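Local coordinates for phosphate-binding protein (Xanthomonas axonopodis pv. citri, PDB 5UB3) that probably senses a small ligand in the periplasm as a phosphonate-type binding protein that works with a diguanylate cyclase, and is found here with bound chloride, at residues 2-7 / 37-42; 77-82 / 213-218; 97-102 / 176-181; 116-121 / 156-161. All blocks are in the same frame, centred on the assembly; numbering follows the deposited sequence.

Contact 1 of 4, residues 2-7 / 37-42; sequences SSVLVL and IRRGEI
Val4 to Leu7 run parallel to Arg39 to Ile42, residue beside residue, as the two strands of a beta-alpha-beta unit whose linking helix is 14-28. The short strand axes diverge by 26°, a modest twist. Three backbone bonds lace them. Leu5 uses both of its polar atoms across the pair: its N donates to Arg39 O at 2.9 Å, and its O accepts from Glu41 N at 3.0 Å. Glu41 O then takes Leu7 N at 2.9 Å, with an N-H...O angle of 161°. Val6 N turns the other way, to the carboxylate of Asp61 beside strand 62-66, so strand 4-8 is bonded along both edges.

Just ahead of strand 4-8, Ser3 O gathers two donors. Arg38 N reaches it almost straight (2.8 Å, 171°), whereas the bond from Arg39 N is weak at 3.3 Å. Carbonyls already engaged also receive CA-H contacts, as when Val6 CA approaches Glu41 O.

On the face of Val4 and Glu41, the aliphatic part of Arg39 packs on Val4, CG to CG2 at 3.6 Å, and CG2 also lies at the edge of the guanidinium. Helix 14-28 covers the opposite face, touching Leu5, Leu7 and Ile42. There Leu7 and Ile42 run alongside one another in the same direction, with Leu7 CD2 4.0 Å from Ile42 CD1.

Contact 2 of 4, residues 77-82 / 213-218; sequences GSAHPL and VEMVRT
Gly77 O, at the Schellman end of helix 67-75, accepts the hydroxyl proton of Thr218 OG1 at 2.6 Å. Ser78 O takes Thr218 N at 3.0 Å. From Ala79 on, strand 79-87 pairs antiparallel with 209-217 in the sheet of one lobe, helices 67-75 and 222-235 packing on it. Ala79 faces Arg217 in a non-hydrogen-bonded pair, and its CB lies 3.4 Å from Val216 O. His80 and Val216 form the hydrogen-bonded pair. Chi1 of 56° places His80 CG between the backbone N and carbonyl carbon; the imidazole beyond leans over the neighbouring strand, with Val216 O over one ring face and Val216 CG2 within 3.4 Å of His80 NE2. Pro81 has no N-H to give; its ring instead lies alongside Met215, whose bent chain brings SD to 3.6 Å from Pro81 CA. Leu82 N donates to Glu214 O at 2.7 Å.

Water 1, in the plane of the imidazole at its edge, joins His80 ND1 to Thr218 OG1. The hydroxyl's proton being spent on Gly77 O, the water donates to it. His80 NE2 bonds to Glu225, so both ring nitrogens are engaged, and the carboxylate would tend to stabilise a protonated imidazole.

Contact 3 of 4, residues 97-102 / 176-181; sequences FFVRRD and IDVGAL
Phe98 lays its ring over the backbone of Gly179, a CH-pi contact in which Gly179 CA stands 3.6 Å above the ring plane, offset toward the rim and 23° off the normal as seen from the centroid. Chi1 of 66° sets CG between the backbone N and carbonyl carbon; the ring beyond it comes to lie over the neighbouring strand. Gly179 has no side chain to obstruct this approach: Phe98 CE1 comes to 3.5 Å from Gly179 C, and the same atom meets Leu181 CG at 3.9 Å. Trp186, Phe200 and helix 164-172 also touch this aromatic group.

Beneath the ring, Phe98 and Gly179 form the hydrogen-bonded pair of an antiparallel arrangement, Phe98 N to Gly179 O and Gly179 N to Phe98 O. The pair belongs to the sheet of one lobe of the periplasmic binding protein fold, where strand 178-182 lies between 92-100 and 115-118.

On the other face, Phe97 crosses Val178 so that Val178 CG1 sits at the ring edge, 4.1 Å from Phe97 CD2. Val99 instead flanks Val178, both side chains heading in one direction, with Val99 CG1 to Val178 CG2 at 3.8 Å. Past Val99 the strands part, and water 2 spans the gap, accepting from Arg100 N at 2.8 Å and donating to Asp177 O at 2.7 Å.

Contact 4 of 4, residues 116-121 / 156-161; sequences LALQNA and AGYLMV
Leu116 to Leu118 pair in parallel with Tyr158 to Met160, a regular strand-to-strand contact in the sheet of the lobe that also holds strands 141-143 and 178-182. Four backbone bonds prove the register. Leu116 N meets Gly157 O and Leu116 O takes Leu159 N, both at 2.8 Å; Leu118 N then reaches Leu159 O at 2.9 Å, and Leu118 O accepts Val161 N at 3.0 Å, the straightest of the four (171°). The short axes diverge by 35°.

The side chains of Leu116, Leu118, Tyr158 and Met160 share one face; helix 124-136 packs on the first three. Leu118 crosses Tyr158 at about a right angle: its CD1 branch touches Tyr158 CD2 at 3.7 Å and lies nearly as close to CB and CG, at the root of the ring. Met160 also meets Leu118, with SD 3.9 Å from Leu118 CB. Its chain bends at chi2 (-69°) and again beyond, carrying CE over the loop to 3.6 Å from Asn120 CA. Ala117 and Leu159 point to the opposite face; Val167 of helix 164-172 touches Ala117 and the loop residue Val161.

Leu116 and Leu118 thus spend their amides and carbonyls on residues 157-161, while the intervening Ala117 bonds to Val178 on the far edge. The strand is therefore held from both edges, and the side-chain contacts across the pair are largely apolar.

Overall arrangement
The contacts fall into two groups on opposite sides of the chain's centre, consistent with the two lobes of a periplasmic binding protein. Contacts 1 and 2 have centres 16 Å apart without touching; strand 62-66 links them, pairing with both 4-8 and 209-217. Contacts 3 and 4, centres 12 Å apart, touch: strand 178-182 of contact 3 adjoins strand 115-118 of contact 4. Contacts 1 and 3 lie 43 Å apart, centre to centre. Along the chain contact 1 closes first; contact 2 then encloses contact 3, which encloses contact 4. The chain therefore leaves the first lobe, builds the second and returns; neighbouring strands 92-100 and 209-217 join the groups, consistent with a hinge.

Contact 1 of 4, residues 2-7 / 37-42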
loop_
_atom_site.group_PDB
_atom_site.type_symbol
_atom_site.label_atom_id
_atom_site.label_comp_id
_atom_site.label_asym_id
_atom_site.label_seq_id
_atom_site.Cartn_x
_atom_site.Cartn_y
_atom_site.Cartn_z
ATOM N N SER A 2 -17.364 -19.728 -1.107
ATOM C CA SER A 2 -17.860 -19.988 0.290
ATOM C C SER A 2 -17.583 -21.364 0.864
ATOM O O SER A 2 -17.450 -21.496 2.045
ATOM C CB SER A 2 -19.337 -19.753 0.408
ATOM O OG SER A 2 -19.604 -19.613 1.777
ATOM N N SER A 3 -17.537 -22.371 0.021
ATOM C CA SER A 3 -16.637 -23.517 0.200
ATOM C C SER A 3 -15.164 -23.176 -0.230
ATOM O O SER A 3 -14.209 -23.889 0.043
ATOM C CB SER A 3 -17.228 -24.695 -0.592
ATOM O OG SER A 3 -16.432 -25.830 -0.418
ATOM N N VAL A 4 -15.013 -22.082 -0.969
ATOM C CA VAL A 4 -13.746 -21.613 -1.417
ATOM C C VAL A 4 -13.342 -20.356 -0.639
ATOM O O VAL A 4 -14.190 -19.476 -0.384
ATOM C CB VAL A 4 -13.825 -21.208 -2.902
ATOM C CG1 VAL A 4 -12.450 -20.858 -3.391
ATOM C CG2 VAL A 4 -14.443 -22.327 -3.744
ATOM N N LEU A 5 -12.054 -20.281 -0.292
ATOM C CA LEU A 5 -11.440 -19.036 0.237
ATOM C C LEU A 5 -10.595 -18.397 -0.846
ATOM O O LEU A 5 -9.676 -19.001 -1.359
ATOM C CB LEU A 5 -10.559 -19.324 1.456
ATOM C CG LEU A 5 -9.886 -18.129 2.115
ATOM C CD1 LEU A 5 -10.966 -17.266 2.739
ATOM C CD2 LEU A 5 -8.893 -18.565 3.185
ATOM N N VAL A 6 -10.925 -17.173 -1.198
ATOM C CA VAL A 6 -10.213 -16.464 -2.244
ATOM C C VAL A 6 -9.330 -15.349 -1.653
ATOM O O VAL A 6 -9.842 -14.425 -1.027
ATOM C CB VAL A 6 -11.211 -15.856 -3.284
ATOM C CG1 VAL A 6 -10.400 -15.370 -4.455
ATOM C CG2 VAL A 6 -12.202 -16.921 -3.739
ATOM N N LEU A 7 -8.028 -15.442 -1.881
ATOM C CA LEU A 7 -7.053 -14.495 -1.337
ATOM C C LEU A 7 -6.664 -13.623 -2.492
ATOM O O LEU A 7 -6.451 -14.104 -3.624
ATOM C CB LEU A 7 -5.826 -15.203 -0.789
ATOM C CG LEU A 7 -4.498 -14.477 -0.504
ATOM C CD1 LEU A 7 -4.579 -13.373 0.518
ATOM C CD2 LEU A 7 -3.483 -15.516 -0.072
ATOM N N ILE A 37 -14.424 -24.423 4.736
ATOM C CA ILE A 37 -13.506 -24.144 3.582
ATOM C C ILE A 37 -12.877 -25.443 3.127
ATOM O O ILE A 37 -12.335 -26.164 3.934
ATOM C CB ILE A 37 -12.445 -23.114 3.930
ATOM C CG1 ILE A 37 -13.125 -21.772 4.270
ATOM C CG2 ILE A 37 -11.416 -22.960 2.843
ATOM C CD1 ILE A 37 -13.968 -21.133 3.178
ATOM N N ARG A 38 -12.995 -25.735 1.834
ATOM C CA ARG A 38 -12.400 -26.910 1.252
ATOM C C ARG A 38 -11.271 -26.571 0.300
ATOM O O ARG A 38 -10.406 -27.385 0.074
ATOM C CB ARG A 38 -13.437 -27.704 0.465
ATOM C CG ARG A 38 -14.666 -28.087 1.244
ATOM C CD ARG A 38 -14.392 -29.183 2.229
ATOM N NE ARG A 38 -15.676 -29.552 2.846
ATOM C CZ ARG A 38 -16.466 -30.583 2.502
ATOM N NH1 ARG A 38 -16.127 -31.467 1.552
ATOM N NH2 ARG A 38 -17.610 -30.745 3.157
ATOM N N ARG A 39 -11.262 -25.391 -0.276
ATOM C CA ARG A 39 -10.308 -25.101 -1.335
ATOM C C ARG A 39 -10.035 -23.595 -1.306
ATOM O O ARG A 39 -10.786 -22.807 -0.681
ATOM C CB ARG A 39 -10.813 -25.606 -2.692
ATOM C CG ARG A 39 -12.151 -25.014 -3.178
ATOM C CD ARG A 39 -12.785 -25.783 -4.380
ATOM N NE ARG A 39 -13.136 -27.137 -3.944
ATOM C CZ ARG A 39 -14.287 -27.512 -3.343
ATOM N NH1 ARG A 39 -15.319 -26.676 -3.151
ATOM N NH2 ARG A 39 -14.404 -28.771 -2.936
ATOM N N GLY A 40 -8.950 -23.250 -1.942
ATOM C CA GLY A 40 -8.479 -21.881 -2.075
ATOM C C GLY A 40 -8.333 -21.480 -3.529
ATOM O O GLY A 40 -8.022 -22.320 -4.358
ATOM N N GLU A 41 -8.483 -20.191 -3.797
ATOM C CA GLU A 41 -8.145 -19.574 -5.078
ATOM C C GLU A 41 -7.466 -18.228 -4.859
ATOM O O GLU A 41 -7.640 -17.604 -3.821
ATOM C CB GLU A 41 -9.403 -19.309 -5.874
ATOM C CG GLU A 41 -9.860 -20.545 -6.610
ATOM C CD GLU A 41 -11.278 -20.500 -7.076
ATOM O OE1 GLU A 41 -11.940 -19.456 -6.969
ATOM O OE2 GLU A 41 -11.723 -21.564 -7.536
ATOM N N ILE A 42 -6.706 -17.791 -5.844
ATOM C CA ILE A 42 -6.101 -16.486 -5.839
ATOM C C ILE A 42 -6.838 -15.642 -6.898
ATOM O O ILE A 42 -7.057 -16.112 -8.027
ATOM C CB ILE A 42 -4.602 -16.564 -6.226
ATOM C CG1 ILE A 42 -3.813 -17.432 -5.204
ATOM C CG2 ILE A 42 -3.972 -15.181 -6.356
ATOM C CD1 ILE A 42 -3.824 -16.902 -3.796
#

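Contact 2 of 4, residues 77-82 / 213-218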
loop_
_atom_site.group_PDB
_atom_site.type_symbol
_atom_site.label_atom_id
_atom_site.label_comp_id
_atom_site.label_asym_id
_atom_site.label_seq_id
_atom_site.Cartn_x
_atom_site.Cartn_y
_atom_site.Cartn_z
ATOM N N GLY A 77 -17.004 0.404 1.266
ATOM C CA GLY A 77 -17.970 -0.509 1.904
ATOM C C GLY A 77 -17.774 -1.991 1.627
ATOM O O GLY A 77 -18.644 -2.806 1.948
ATOM N N SER A 78 -16.622 -2.346 1.077
ATOM C CA SER A 78 -16.416 -3.662 0.543
ATOM C C SER A 78 -15.539 -4.608 1.435
ATOM O O SER A 78 -15.529 -5.831 1.237
ATOM C CB SER A 78 -15.886 -3.499 -0.859
ATOM O OG SER A 78 -14.573 -2.984 -0.884
ATOM N N ALA A 79 -14.932 -4.063 2.480
ATOM C CA ALA A 79 -14.058 -4.807 3.357
ATOM C C ALA A 79 -13.802 -4.126 4.726
ATOM O O ALA A 79 -13.937 -2.905 4.869
ATOM C CB ALA A 79 -12.765 -5.030 2.652
ATOM N N HIS A 80 -13.381 -4.918 5.702
ATOM C CA HIS A 80 -13.086 -4.393 7.039
ATOM C C HIS A 80 -11.838 -5.072 7.567
ATOM O O HIS A 80 -11.518 -6.176 7.134
ATOM C CB HIS A 80 -14.287 -4.571 7.989
ATOM C CG HIS A 80 -14.742 -5.993 8.098
ATOM N ND1 HIS A 80 -15.594 -6.559 7.179
ATOM C CD2 HIS A 80 -14.490 -6.949 9.014
ATOM C CE1 HIS A 80 -15.800 -7.829 7.482
ATOM N NE2 HIS A 80 -15.156 -8.086 8.598
ATOM N N PRO A 81 -11.146 -4.441 8.516
ATOM C CA PRO A 81 -9.901 -5.028 8.999
ATOM C C PRO A 81 -10.063 -6.327 9.789
ATOM O O PRO A 81 -11.000 -6.442 10.559
ATOM C CB PRO A 81 -9.315 -3.915 9.889
ATOM C CG PRO A 81 -9.996 -2.648 9.451
ATOM C CD PRO A 81 -11.328 -3.032 8.952
ATOM N N LEU A 82 -9.171 -7.281 9.574
ATOM C CA LEU A 82 -9.142 -8.532 10.287
ATOM C C LEU A 82 -8.018 -8.513 11.313
ATOM O O LEU A 82 -8.256 -8.845 12.477
ATOM C CB LEU A 82 -8.838 -9.655 9.315
ATOM C CG LEU A 82 -8.839 -11.069 9.907
ATOM C CD1 LEU A 82 -10.241 -11.567 9.935
ATOM C CD2 LEU A 82 -7.974 -11.975 9.060
ATOM N N VAL A 213 -2.348 -4.392 6.596
ATOM C CA VAL A 213 -3.524 -4.887 7.301
ATOM C C VAL A 213 -4.124 -5.971 6.439
ATOM O O VAL A 213 -4.169 -5.879 5.203
ATOM C CB VAL A 213 -4.527 -3.751 7.577
ATOM C CG1 VAL A 213 -4.919 -3.036 6.333
ATOM C CG2 VAL A 213 -5.791 -4.203 8.302
ATOM N N GLU A 214 -4.620 -7.012 7.094
ATOM C CA GLU A 214 -5.438 -8.022 6.448
ATOM C C GLU A 214 -6.880 -7.546 6.466
ATOM O O GLU A 214 -7.437 -7.214 7.528
ATOM C CB GLU A 214 -5.303 -9.363 7.239
ATOM C CG GLU A 214 -3.853 -9.793 7.395
ATOM C CD GLU A 214 -3.144 -9.814 6.060
ATOM O OE1 GLU A 214 -3.651 -10.532 5.189
ATOM O OE2 GLU A 214 -2.109 -9.114 5.881
ATOM N N MET A 215 -7.516 -7.552 5.308
ATOM C CA MET A 215 -8.897 -7.160 5.197
ATOM C C MET A 215 -9.703 -8.333 4.717
ATOM O O MET A 215 -9.229 -9.160 3.923
ATOM C CB MET A 215 -9.100 -6.032 4.214
ATOM C CG MET A 215 -8.217 -4.816 4.403
ATOM S SD MET A 215 -8.729 -3.779 5.802
ATOM C CE MET A 215 -10.184 -3.007 5.180
ATOM N N VAL A 216 -10.935 -8.395 5.189
ATOM C CA VAL A 216 -11.867 -9.385 4.679
ATOM C C VAL A 216 -13.105 -8.722 4.217
ATOM O O VAL A 216 -13.537 -7.659 4.718
ATOM C CB VAL A 216 -12.238 -10.504 5.666
ATOM C CG1 VAL A 216 -11.030 -11.384 5.966
ATOM C CG2 VAL A 216 -12.909 -9.948 6.909
ATOM N N ARG A 217 -13.753 -9.388 3.281
ATOM C CA ARG A 217 -14.876 -8.789 2.649
ATOM C C ARG A 217 -16.050 -8.637 3.592
ATOM O O ARG A 217 -16.329 -9.475 4.438
ATOM C CB ARG A 217 -15.304 -9.561 1.430
ATOM C CG ARG A 217 -15.927 -10.901 1.709
ATOM C CD ARG A 217 -16.522 -11.399 0.417
ATOM N NE ARG A 217 -17.041 -12.723 0.624
ATOM C CZ ARG A 217 -18.272 -13.002 1.057
ATOM N NH1 ARG A 217 -19.166 -12.063 1.351
ATOM N NH2 ARG A 217 -18.603 -14.261 1.211
ATOM N N THR A 218 -16.777 -7.561 3.309
ATOM C CA THR A 218 -18.120 -7.350 3.813
ATOM C C THR A 218 -18.925 -8.593 3.577
ATOM O O THR A 218 -18.923 -9.179 2.457
ATOM C CB THR A 218 -18.778 -6.243 3.025
ATOM O OG1 THR A 218 -18.012 -5.047 3.140
ATOM C CG2 THR A 218 -20.285 -6.005 3.485
HETATM O O HOH W 1 -16.802 -4.831 5.463
#

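Contact 3 of 4, residues 97-102 / 176-181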
loop_
_atom_site.group_PDB
_atom_site.type_symbol
_atom_site.label_atom_id
_atom_site.label_comp_id
_atom_site.label_asym_id
_atom_site.label_seq_id
_atom_site.Cartn_x
_atom_site.Cartn_y
_atom_site.Cartn_z
ATOM N N PHE A 97 9.864 12.324 0.790
ATOM C CA PHE A 97 9.964 13.025 -0.481
ATOM C C PHE A 97 11.429 13.195 -0.699
ATOM O O PHE A 97 12.143 13.597 0.205
ATOM C CB PHE A 97 9.309 14.378 -0.405
ATOM C CG PHE A 97 7.802 14.338 -0.320
ATOM C CD1 PHE A 97 7.180 13.996 0.858
ATOM C CD2 PHE A 97 7.027 14.692 -1.398
ATOM C CE1 PHE A 97 5.806 13.987 0.950
ATOM C CE2 PHE A 97 5.654 14.674 -1.331
ATOM C CZ PHE A 97 5.037 14.350 -0.135
ATOM N N PHE A 98 11.901 12.943 -1.907
ATOM C CA PHE A 98 13.294 13.098 -2.163
ATOM C C PHE A 98 13.540 13.795 -3.492
ATOM O O PHE A 98 12.704 13.756 -4.392
ATOM C CB PHE A 98 13.985 11.743 -2.129
ATOM C CG PHE A 98 13.562 10.842 -3.218
ATOM C CD1 PHE A 98 12.454 10.010 -3.046
ATOM C CD2 PHE A 98 14.240 10.836 -4.454
ATOM C CE1 PHE A 98 12.025 9.193 -4.073
ATOM C CE2 PHE A 98 13.831 10.020 -5.469
ATOM C CZ PHE A 98 12.720 9.204 -5.296
ATOM N N VAL A 99 14.690 14.423 -3.583
ATOM C CA VAL A 99 15.162 15.074 -4.807
ATOM C C VAL A 99 16.594 14.746 -5.132
ATOM O O VAL A 99 17.331 14.215 -4.294
ATOM C CB VAL A 99 15.135 16.589 -4.660
ATOM C CG1 VAL A 99 13.718 17.047 -4.345
ATOM C CG2 VAL A 99 16.134 17.075 -3.606
ATOM N N ARG A 100 17.013 15.152 -6.318
ATOM C CA ARG A 100 18.451 15.175 -6.580
ATOM C C ARG A 100 19.160 16.124 -5.631
ATOM O O ARG A 100 18.640 17.167 -5.245
ATOM C CB ARG A 100 18.750 15.557 -8.013
ATOM C CG ARG A 100 18.362 14.448 -8.977
ATOM C CD ARG A 100 18.965 14.740 -10.326
ATOM N NE ARG A 100 20.413 14.943 -10.204
ATOM C CZ ARG A 100 21.359 14.012 -10.366
ATOM N NH1 ARG A 100 21.066 12.742 -10.706
ATOM N NH2 ARG A 100 22.642 14.386 -10.232
ATOM N N ARG A 101 20.347 15.734 -5.200
ATOM C CA ARG A 101 21.061 16.546 -4.220
ATOM C C ARG A 101 21.394 17.902 -4.863
ATOM O O ARG A 101 21.380 18.892 -4.191
ATOM C CB ARG A 101 22.266 15.776 -3.642
ATOM C CG ARG A 101 23.546 16.569 -3.391
ATOM C CD ARG A 101 24.462 15.950 -2.320
ATOM N NE ARG A 101 23.863 15.914 -0.970
ATOM C CZ ARG A 101 23.479 16.976 -0.229
ATOM N NH1 ARG A 101 23.586 18.236 -0.664
ATOM N NH2 ARG A 101 22.964 16.767 0.990
ATOM N N ASP A 102 21.624 17.939 -6.172
ATOM C CA ASP A 102 21.892 19.216 -6.854
ATOM C C ASP A 102 20.618 20.066 -7.161
ATOM O O ASP A 102 20.707 21.153 -7.747
ATOM C CB ASP A 102 22.791 19.001 -8.095
ATOM C CG ASP A 102 22.185 18.024 -9.137
ATOM O OD1 ASP A 102 20.998 17.754 -9.171
ATOM O OD2 ASP A 102 22.921 17.495 -9.973
ATOM N N ILE A 176 11.777 14.589 -13.536
ATOM C CA ILE A 176 10.795 15.003 -12.530
ATOM C C ILE A 176 11.597 15.477 -11.323
ATOM O O ILE A 176 12.639 14.910 -11.047
ATOM C CB ILE A 176 9.870 13.814 -12.190
ATOM C CG1 ILE A 176 9.109 13.368 -13.447
ATOM C CG2 ILE A 176 8.848 14.190 -11.112
ATOM C CD1 ILE A 176 8.141 12.196 -13.238
ATOM N N ASP A 177 11.151 16.537 -10.656
ATOM C CA ASP A 177 11.925 17.159 -9.633
ATOM C C ASP A 177 11.922 16.359 -8.316
ATOM O O ASP A 177 12.935 16.294 -7.618
ATOM C CB ASP A 177 11.392 18.553 -9.349
ATOM C CG ASP A 177 11.358 19.444 -10.597
ATOM O OD1 ASP A 177 12.371 19.547 -11.262
ATOM O OD2 ASP A 177 10.305 20.028 -10.899
ATOM N N VAL A 178 10.784 15.794 -7.979
ATOM C CA VAL A 178 10.611 15.194 -6.643
ATOM C C VAL A 178 10.005 13.830 -6.747
ATOM O O VAL A 178 9.174 13.550 -7.623
ATOM C CB VAL A 178 9.771 16.086 -5.700
ATOM C CG1 VAL A 178 9.745 15.525 -4.299
ATOM C CG2 VAL A 178 10.188 17.550 -5.691
ATOM N N GLY A 179 10.423 12.933 -5.838
ATOM C CA GLY A 179 9.864 11.626 -5.795
ATOM C C GLY A 179 9.284 11.330 -4.431
ATOM O O GLY A 179 9.724 11.931 -3.468
ATOM N N ALA A 180 8.264 10.459 -4.378
ATOM C CA ALA A 180 7.712 10.015 -3.096
ATOM C C ALA A 180 7.821 8.509 -3.046
ATOM O O ALA A 180 7.459 7.847 -3.971
ATOM C CB ALA A 180 6.298 10.453 -2.918
ATOM N N LEU A 181 8.391 7.997 -1.958
ATOM C CA LEU A 181 8.440 6.543 -1.684
ATOM C C LEU A 181 8.323 6.321 -0.177
ATOM O O LEU A 181 8.527 7.285 0.583
ATOM C CB LEU A 181 9.767 6.009 -2.110
ATOM C CG LEU A 181 10.099 5.883 -3.583
ATOM C CD1 LEU A 181 11.520 5.379 -3.718
ATOM C CD2 LEU A 181 9.185 4.908 -4.269
HETATM O O HOH W 2 15.551 16.521 -8.333
#

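Contact 4 of 4, residues 116-121 / 156-161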
loop_
_atom_site.group_PDB
_atom_site.type_symbol
_atom_site.label_atom_id
_atom_site.label_comp_id
_atom_site.label_asym_id
_atom_site.label_seq_id
_atom_site.Cartn_x
_atom_site.Cartn_y
_atom_site.Cartn_z
ATOM N N LEU A 116 6.315 16.281 -9.235
ATOM C CA LEU A 116 6.413 15.173 -8.312
ATOM C C LEU A 116 6.016 13.880 -9.028
ATOM O O LEU A 116 4.976 13.833 -9.605
ATOM C CB LEU A 116 5.428 15.436 -7.195
ATOM C CG LEU A 116 5.175 14.349 -6.169
ATOM C CD1 LEU A 116 6.377 14.087 -5.276
ATOM C CD2 LEU A 116 4.029 14.812 -5.303
ATOM N N ALA A 117 6.821 12.834 -8.882
ATOM C CA ALA A 117 6.561 11.503 -9.357
ATOM C C ALA A 117 5.822 10.713 -8.306
ATOM O O ALA A 117 6.350 10.507 -7.226
ATOM C CB ALA A 117 7.893 10.778 -9.660
ATOM N N LEU A 118 4.636 10.254 -8.651
ATOM C CA LEU A 118 3.850 9.371 -7.817
ATOM C C LEU A 118 3.627 8.060 -8.502
ATOM O O LEU A 118 3.936 7.884 -9.677
ATOM C CB LEU A 118 2.534 10.041 -7.557
ATOM C CG LEU A 118 2.722 11.369 -6.817
ATOM C CD1 LEU A 118 1.361 11.988 -6.504
ATOM C CD2 LEU A 118 3.458 11.139 -5.527
ATOM N N GLN A 119 3.041 7.129 -7.780
ATOM C CA GLN A 119 2.921 5.810 -8.300
ATOM C C GLN A 119 1.643 5.474 -9.054
ATOM O O GLN A 119 1.658 5.430 -10.281
ATOM C CB GLN A 119 3.224 4.844 -7.202
ATOM C CG GLN A 119 4.714 4.808 -6.947
ATOM C CD GLN A 119 5.069 4.089 -5.678
ATOM O OE1 GLN A 119 4.676 2.924 -5.450
ATOM N NE2 GLN A 119 5.834 4.763 -4.832
ATOM N N ASN A 120 0.597 5.110 -8.356
ATOM C CA ASN A 120 -0.720 4.904 -8.936
ATOM C C ASN A 120 -1.659 5.215 -7.801
ATOM O O ASN A 120 -1.204 5.308 -6.664
ATOM C CB ASN A 120 -0.988 3.455 -9.384
ATOM C CG ASN A 120 -0.752 2.450 -8.271
ATOM O OD1 ASN A 120 -1.409 2.448 -7.199
ATOM N ND2 ASN A 120 0.237 1.616 -8.491
ATOM N N ALA A 121 -2.965 5.285 -8.074
ATOM C CA ALA A 121 -3.950 5.791 -7.095
ATOM C C ALA A 121 -4.185 4.880 -5.877
ATOM O O ALA A 121 -4.695 5.340 -4.836
ATOM C CB ALA A 121 -5.250 6.120 -7.798
ATOM N N ALA A 156 2.481 22.899 -7.533
ATOM C CA ALA A 156 3.174 21.732 -7.999
ATOM C C ALA A 156 2.295 21.016 -9.035
ATOM O O ALA A 156 1.117 21.392 -9.315
ATOM C CB ALA A 156 3.465 20.810 -6.854
ATOM N N GLY A 157 2.872 19.980 -9.606
ATOM C CA GLY A 157 2.173 19.073 -10.458
ATOM C C GLY A 157 2.735 17.679 -10.270
ATOM O O GLY A 157 3.935 17.517 -9.903
ATOM N N TYR A 158 1.908 16.687 -10.512
ATOM C CA TYR A 158 2.359 15.316 -10.360
ATOM C C TYR A 158 2.220 14.543 -11.614
ATOM O O TYR A 158 1.324 14.812 -12.435
ATOM C CB TYR A 158 1.697 14.594 -9.198
ATOM C CG TYR A 158 0.274 14.234 -9.380
ATOM C CD1 TYR A 158 -0.697 15.152 -9.154
ATOM C CD2 TYR A 158 -0.106 12.953 -9.756
ATOM C CE1 TYR A 158 -2.017 14.826 -9.313
ATOM C CE2 TYR A 158 -1.417 12.618 -9.896
ATOM C CZ TYR A 158 -2.365 13.557 -9.670
ATOM O OH TYR A 158 -3.687 13.292 -9.789
ATOM N N LEU A 159 3.127 13.588 -11.754
ATOM C CA LEU A 159 3.101 12.631 -12.832
ATOM C C LEU A 159 3.072 11.213 -12.259
ATOM O O LEU A 159 3.931 10.851 -11.438
ATOM C CB LEU A 159 4.348 12.793 -13.654
ATOM C CG LEU A 159 4.371 14.078 -14.437
ATOM C CD1 LEU A 159 5.784 14.456 -14.793
ATOM C CD2 LEU A 159 3.522 13.879 -15.675
ATOM N N MET A 160 2.145 10.420 -12.755
ATOM C CA MET A 160 2.083 8.997 -12.384
ATOM C C MET A 160 3.045 8.244 -13.270
ATOM O O MET A 160 2.854 8.213 -14.466
ATOM C CB MET A 160 0.692 8.438 -12.577
ATOM C CG MET A 160 -0.372 9.262 -11.883
ATOM S SD MET A 160 -0.251 9.120 -10.098
ATOM C CE MET A 160 -1.786 8.208 -9.885
ATOM N N VAL A 161 4.032 7.613 -12.652
ATOM C CA VAL A 161 5.028 6.813 -13.364
ATOM C C VAL A 161 4.898 5.281 -13.098
ATOM O O VAL A 161 5.696 4.490 -13.599
ATOM C CB VAL A 161 6.426 7.348 -13.060
ATOM C CG1 VAL A 161 6.523 8.839 -13.356
ATOM C CG2 VAL A 161 6.839 7.095 -11.619
#